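Local coordinates for hypothetical protein PP5205 (Pseudomonas putida, PDB 2G2X) that is of unknown function but adopts the EVE fold, related to the ASCH and PUA domains, and so possibly binds RNA or modified nucleic acid, at residues A[68-73]-A[94-99]; A[32-37]-A[131-136]. All coordinates share one frame; numbering follows the deposited sequence.

Contact 1: A[68-73]-A[94-99]; sequences AAYPDP and WSAVDV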
loop_
_atom_site.group_PDB
_atom_site.type_symbol
_atom_site.label_atom_id
_atom_site.label_comp_id
_atom_site.label_asym_id
_atom_site.label_seq_id
_atom_site.Cartn_x
_atom_site.Cartn_y
_atom_site.Cartn_z
ATOM N N ALA A 68 10.381 6.199 -6.874
ATOM C CA ALA A 68 9.277 6.072 -7.816
ATOM C C ALA A 68 9.332 4.734 -8.548
ATOM O O ALA A 68 10.336 4.026 -8.506
ATOM C CB ALA A 68 9.299 7.230 -8.811
ATOM N N ALA A 69 8.244 4.403 -9.226
ATOM C CA ALA A 69 8.138 3.139 -9.943
ATOM C C ALA A 69 9.333 2.755 -10.814
ATOM O O ALA A 69 9.882 3.575 -11.555
ATOM C CB ALA A 69 6.855 3.130 -10.792
ATOM N N TYR A 70 9.731 1.491 -10.692
ATOM C CA TYR A 70 10.806 0.907 -11.477
ATOM C C TYR A 70 10.433 -0.571 -11.656
ATOM O O TYR A 70 9.614 -1.098 -10.898
ATOM C CB TYR A 70 12.157 1.052 -10.769
ATOM C CG TYR A 70 12.286 0.327 -9.454
ATOM C CD1 TYR A 70 11.677 0.820 -8.300
ATOM C CD2 TYR A 70 13.062 -0.827 -9.350
ATOM C CE1 TYR A 70 11.841 0.190 -7.072
ATOM C CE2 TYR A 70 13.236 -1.468 -8.125
ATOM C CZ TYR A 70 12.625 -0.952 -6.990
ATOM O OH TYR A 70 12.818 -1.560 -5.768
ATOM N N PRO A 71 11.011 -1.254 -12.663
ATOM C CA PRO A 71 10.707 -2.671 -12.914
ATOM C C PRO A 71 10.816 -3.572 -11.685
ATOM O O PRO A 71 11.857 -3.617 -11.035
ATOM C CB PRO A 71 11.705 -3.054 -14.008
ATOM C CG PRO A 71 11.858 -1.762 -14.785
ATOM C CD PRO A 71 11.971 -0.734 -13.656
ATOM N N ASP A 72 9.741 -4.293 -11.376
ATOM C CA ASP A 72 9.720 -5.187 -10.220
ATOM C C ASP A 72 10.674 -6.346 -10.491
ATOM O O ASP A 72 10.371 -7.232 -11.283
ATOM C CB ASP A 72 8.302 -5.711 -9.995
ATOM C CG ASP A 72 8.143 -6.432 -8.670
ATOM O OD1 ASP A 72 9.165 -6.893 -8.114
ATOM O OD2 ASP A 72 6.989 -6.550 -8.189
ATOM N N PRO A 73 11.841 -6.362 -9.827
ATOM C CA PRO A 73 12.794 -7.452 -10.061
ATOM C C PRO A 73 12.294 -8.844 -9.672
ATOM O O PRO A 73 12.737 -9.849 -10.235
ATOM C CB PRO A 73 14.020 -7.018 -9.254
ATOM C CG PRO A 73 13.409 -6.272 -8.100
ATOM C CD PRO A 73 12.333 -5.444 -8.782
ATOM N N TRP A 94 5.570 -5.427 -14.746
ATOM C CA TRP A 94 5.370 -5.014 -13.363
ATOM C C TRP A 94 6.325 -3.990 -12.782
ATOM O O TRP A 94 7.492 -3.893 -13.172
ATOM C CB TRP A 94 5.314 -6.255 -12.484
ATOM C CG TRP A 94 4.359 -7.247 -13.061
ATOM C CD1 TRP A 94 4.667 -8.441 -13.647
ATOM C CD2 TRP A 94 2.938 -7.090 -13.193
ATOM N NE1 TRP A 94 3.529 -9.036 -14.137
ATOM C CE2 TRP A 94 2.451 -8.231 -13.873
ATOM C CE3 TRP A 94 2.027 -6.096 -12.800
ATOM C CZ2 TRP A 94 1.091 -8.406 -14.179
ATOM C CZ3 TRP A 94 0.674 -6.267 -13.102
ATOM C CH2 TRP A 94 0.221 -7.419 -13.785
ATOM N N SER A 95 5.799 -3.222 -11.834
ATOM C CA SER A 95 6.556 -2.161 -11.187
ATOM C C SER A 95 6.530 -2.264 -9.674
ATOM O O SER A 95 5.619 -2.841 -9.081
ATOM C CB SER A 95 5.994 -0.794 -11.595
ATOM O OG SER A 95 6.172 -0.548 -12.979
ATOM N N ALA A 96 7.548 -1.688 -9.054
ATOM C CA ALA A 96 7.655 -1.669 -7.609
ATOM C C ALA A 96 8.057 -0.257 -7.226
ATOM O O ALA A 96 8.400 0.549 -8.089
ATOM C CB ALA A 96 8.720 -2.659 -7.147
ATOM N N VAL A 97 7.983 0.049 -5.939
ATOM C CA VAL A 97 8.403 1.349 -5.436
ATOM C C VAL A 97 9.047 1.027 -4.104
ATOM O O VAL A 97 8.795 -0.041 -3.550
ATOM C CB VAL A 97 7.209 2.321 -5.210
ATOM C CG1 VAL A 97 6.549 2.657 -6.543
ATOM C CG2 VAL A 97 6.205 1.715 -4.239
ATOM N N ASP A 98 9.894 1.919 -3.602
ATOM C CA ASP A 98 10.530 1.686 -2.314
ATOM C C ASP A 98 9.887 2.611 -1.296
ATOM O O ASP A 98 9.557 3.758 -1.607
ATOM C CB ASP A 98 12.039 1.940 -2.391
ATOM C CG ASP A 98 12.769 0.879 -3.199
ATOM O OD1 ASP A 98 12.212 -0.227 -3.380
ATOM O OD2 ASP A 98 13.903 1.147 -3.644
ATOM N N VAL A 99 9.720 2.120 -0.073
ATOM C CA VAL A 99 9.074 2.908 0.963
ATOM C C VAL A 99 9.879 3.013 2.246
ATOM O O VAL A 99 10.839 2.272 2.463
ATOM C CB VAL A 99 7.698 2.304 1.322
ATOM C CG1 VAL A 99 6.854 2.144 0.063
ATOM C CG2 VAL A 99 7.885 0.956 2.023
#
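Tyr70 and Ala96 form an antiparallel hydrogen-bonded pair where the end of strand 58-71 meets the start of strand 95-110, inside the mixed sheet of the PUA-like EVE domain. Tyr70 N donates to Ala96 O at 3.1 Å, in the plane of that carbonyl, and Ala96 N returns a straighter bond to Tyr70 O at 2.8 Å. Both carbonyls take a second, weaker contact: Ala69 CA directs its hydrogen at Ala96 O, and Ser95 CA makes a more bent CA-H...O contact with Tyr70 O. One residue on, Pro71 and Ser95 make a non-hydrogen-bonded pair, as suits a proline without an N-H. Just past the paired strands, Asp72 N donates to Trp94 O at 2.9 Å; the bond is nearly linear at the hydrogen (172°), but the donor stands above the carbonyl plane. Pro71 CA also approaches this oxygen.

The Asp72 side chain lies by Ala96 CB, with CG 4.1 Å from that methyl, yet its carboxylate is satisfied elsewhere: OD2 by a salt bridge to Arg30 and by Gly28 N, OD1 by Thr74. Ser95 OG pairs with Arg39, and Trp94 NE1 with Asp84. Toward the start of segment 68-73, Val97 CG1 packs against the backbone of Ala69, 3.6 Å from Ala69 N.

Tyr70 has CG wedged between its own N and carbonyl carbon (chi1 64°), which folds the ring back over the partner strand, with Ala96 CB over one face. The side chains of Tyr70 and Asp98 cross at about a right angle. Tyr70 OH donates to the syn side of Asp98 OD1 at 2.8 Å. The hydroxyl lies 28° out of the carboxylate plane.

Contact 2: A[32-37]-A[131-136]; sequences YQARNF and RLSVMP
Phe37 and Ala34, one turn apart on helix 32-38, face Leu132, Val134 and Pro136 in an apolar helix-on-sheet contact of the PUA-like EVE domain. The short axes of helix and strand pass 7.1 Å apart at 52°.

The aromatic interactions centre on the Phe37 ring. Pro136 CD sits over the middle of one face as a CH-pi contact, 3.5 Å from the centroid and 13° from the ring normal. The side-chain amide of Gln33 lies over the opposite face, displaced toward the rim, with NE2 3.1 Å above the plane; the bend of its chain at chi2 carries the amide forward, toward the C-terminal end of the helix, onto the ring. The ring is thus held between a proline from the strand and a glutamine from its own helix. At the ring edge, Leu132 CD2 meets Phe37 CE2 at 3.8 Å, the two side chains crossing at about a right angle.

The aliphatic contacts involve Ala34, Val134 and Leu132. Ala34 CB is 3.6 Å from Val134 CB, and the CA atoms of the two residues are 4.8 Å apart, a close approach in keeping with alanine's small side chain. Val134 has CG1 anti to its backbone N (chi1 179°), which sets that methyl against both Ala34 O and Phe37 CB, 3.7 Å from the latter. Leu132 splits its branches: CD1 lies against Gln33 CG and Ala34 N, while CD2 goes to Phe37.

Strand 134-136, outermost on its side of the sheet, and the preceding Ser133 hydrogen-bond to strand 3-8: Ser133 with Lys7, Met135 with Leu5. Between the strands Met6 touches Val134 and Trp4 touches Pro136, while Phe37 also reaches Trp4, so the helix covers part of strand 3-8 as well.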
loop_
_atom_site.group_PDB
_atom_site.type_symbol
_atom_site.label_atom_id
_atom_site.label_comp_id
_atom_site.label_asym_id
_atom_site.label_seq_id
_atom_site.Cartn_x
_atom_site.Cartn_y
_atom_site.Cartn_z
ATOM N N TYR A 32 -3.222 -4.897 -12.502
ATOM C CA TYR A 32 -2.939 -3.801 -13.428
ATOM C C TYR A 32 -3.267 -2.399 -12.931
ATOM O O TYR A 32 -2.442 -1.492 -13.052
ATOM C CB TYR A 32 -3.629 -4.059 -14.761
ATOM C CG TYR A 32 -2.884 -5.075 -15.593
ATOM C CD1 TYR A 32 -1.689 -4.736 -16.235
ATOM C CD2 TYR A 32 -3.353 -6.379 -15.724
ATOM C CE1 TYR A 32 -0.981 -5.667 -16.989
ATOM C CE2 TYR A 32 -2.653 -7.323 -16.475
ATOM C CZ TYR A 32 -1.468 -6.959 -17.106
ATOM O OH TYR A 32 -0.778 -7.875 -17.867
ATOM N N GLN A 33 -4.456 -2.213 -12.369
ATOM C CA GLN A 33 -4.834 -0.899 -11.872
ATOM C C GLN A 33 -3.929 -0.478 -10.718
ATOM O O GLN A 33 -3.443 0.654 -10.685
ATOM C CB GLN A 33 -6.295 -0.889 -11.415
ATOM C CG GLN A 33 -6.772 0.474 -10.935
ATOM C CD GLN A 33 -6.558 1.562 -11.970
ATOM O OE1 GLN A 33 -7.094 1.490 -13.079
ATOM N NE2 GLN A 33 -5.768 2.576 -11.617
ATOM N N ALA A 34 -3.700 -1.386 -9.774
ATOM C CA ALA A 34 -2.846 -1.067 -8.637
ATOM C C ALA A 34 -1.465 -0.689 -9.165
ATOM O O ALA A 34 -0.831 0.242 -8.663
ATOM C CB ALA A 34 -2.750 -2.260 -7.689
ATOM N N ARG A 35 -1.008 -1.413 -10.184
ATOM C CA ARG A 35 0.287 -1.130 -10.786
ATOM C C ARG A 35 0.280 0.294 -11.325
ATOM O O ARG A 35 1.213 1.066 -11.085
ATOM C CB ARG A 35 0.578 -2.088 -11.944
ATOM C CG ARG A 35 1.864 -1.756 -12.677
ATOM C CD ARG A 35 1.885 -2.326 -14.084
ATOM N NE ARG A 35 0.788 -1.831 -14.909
ATOM C CZ ARG A 35 0.673 -2.082 -16.210
ATOM N NH1 ARG A 35 1.593 -2.819 -16.823
ATOM N NH2 ARG A 35 -0.357 -1.603 -16.897
ATOM N N ASN A 36 -0.782 0.638 -12.050
ATOM C CA ASN A 36 -0.893 1.972 -12.629
ATOM C C ASN A 36 -0.841 3.058 -11.562
ATOM O O ASN A 36 -0.277 4.124 -11.794
ATOM C CB ASN A 36 -2.178 2.097 -13.453
ATOM C CG ASN A 36 -2.226 1.105 -14.591
ATOM O OD1 ASN A 36 -1.190 0.598 -15.025
ATOM N ND2 ASN A 36 -3.422 0.825 -15.088
ATOM N N PHE A 37 -1.416 2.796 -10.393
ATOM C CA PHE A 37 -1.362 3.799 -9.343
ATOM C C PHE A 37 0.067 3.917 -8.815
ATOM O O PHE A 37 0.517 5.014 -8.489
ATOM C CB PHE A 37 -2.332 3.469 -8.209
ATOM C CG PHE A 37 -3.775 3.751 -8.546
ATOM C CD1 PHE A 37 -4.134 4.930 -9.208
ATOM C CD2 PHE A 37 -4.783 2.853 -8.173
ATOM C CE1 PHE A 37 -5.482 5.219 -9.498
ATOM C CE2 PHE A 37 -6.129 3.125 -8.453
ATOM C CZ PHE A 37 -6.481 4.313 -9.118
ATOM N N ARG A 131 -10.891 -5.421 -4.899
ATOM C CA ARG A 131 -9.715 -6.271 -4.719
ATOM C C ARG A 131 -8.467 -5.429 -4.987
ATOM O O ARG A 131 -7.379 -5.959 -5.224
ATOM C CB ARG A 131 -9.755 -7.455 -5.691
ATOM C CG ARG A 131 -11.004 -8.322 -5.577
ATOM C CD ARG A 131 -11.086 -9.035 -4.231
ATOM N NE ARG A 131 -12.353 -9.754 -4.076
ATOM C CZ ARG A 131 -13.352 -9.363 -3.285
ATOM N NH1 ARG A 131 -13.244 -8.254 -2.561
ATOM N NH2 ARG A 131 -14.464 -10.084 -3.222
ATOM N N LEU A 132 -8.640 -4.111 -4.940
ATOM C CA LEU A 132 -7.554 -3.166 -5.184
ATOM C C LEU A 132 -6.684 -3.011 -3.930
ATOM O O LEU A 132 -7.187 -2.668 -2.864
ATOM C CB LEU A 132 -8.156 -1.817 -5.582
ATOM C CG LEU A 132 -7.268 -0.806 -6.298
ATOM C CD1 LEU A 132 -6.874 -1.358 -7.660
ATOM C CD2 LEU A 132 -8.028 0.514 -6.450
ATOM N N SER A 133 -5.382 -3.259 -4.064
ATOM C CA SER A 133 -4.458 -3.158 -2.933
ATOM C C SER A 133 -3.662 -1.859 -2.923
ATOM O O SER A 133 -2.885 -1.606 -2.001
ATOM C CB SER A 133 -3.480 -4.332 -2.944
ATOM O OG SER A 133 -2.591 -4.228 -4.046
ATOM N N VAL A 134 -3.840 -1.049 -3.961
ATOM C CA VAL A 134 -3.144 0.228 -4.075
ATOM C C VAL A 134 -4.173 1.214 -4.578
ATOM O O VAL A 134 -4.869 0.936 -5.549
ATOM C CB VAL A 134 -1.979 0.162 -5.089
ATOM C CG1 VAL A 134 -1.303 1.522 -5.191
ATOM C CG2 VAL A 134 -0.972 -0.905 -4.667
HETATM N N MSE A 135 -4.269 2.371 -3.934
HETATM C CA MSE A 135 -5.273 3.342 -4.342
HETATM C C MSE A 135 -4.934 4.764 -3.932
HETATM O O MSE A 135 -4.191 4.991 -2.981
HETATM C CB MSE A 135 -6.611 2.966 -3.712
HETATM C CG MSE A 135 -6.564 3.020 -2.191
HETATM SE SE MSE A 135 -8.096 2.250 -1.277
HETATM C CE MSE A 135 -7.660 0.379 -1.502
ATOM N N PRO A 136 -5.472 5.748 -4.660
ATOM C CA PRO A 136 -5.190 7.135 -4.296
ATOM C C PRO A 136 -6.089 7.520 -3.127
ATOM O O PRO A 136 -7.107 6.872 -2.884
ATOM C CB PRO A 136 -5.549 7.899 -5.564
ATOM C CG PRO A 136 -6.695 7.096 -6.112
ATOM C CD PRO A 136 -6.178 5.674 -5.952
#

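Both contacts are partly buried and reach the same sheet, but at different places: contact 1 joins two neighbouring strands, 58-71 and 95-110, whereas contact 2 lays helix 32-38 on the outermost strand, 134-136. Contact 1 is chiefly polar, a backbone ladder extended by a tyrosine-carboxylate bond; contact 2 rests on apolar and CH-pi packing and lies nearer the centre of the chain. Along the sequence, contact 1 is nested within the loop that contact 2 closes. The two touch on the far side of the helix, where Trp94 CH2 lies 3.8 Å from Tyr32 CZ and Trp94 CE3 packs against Arg35 CD.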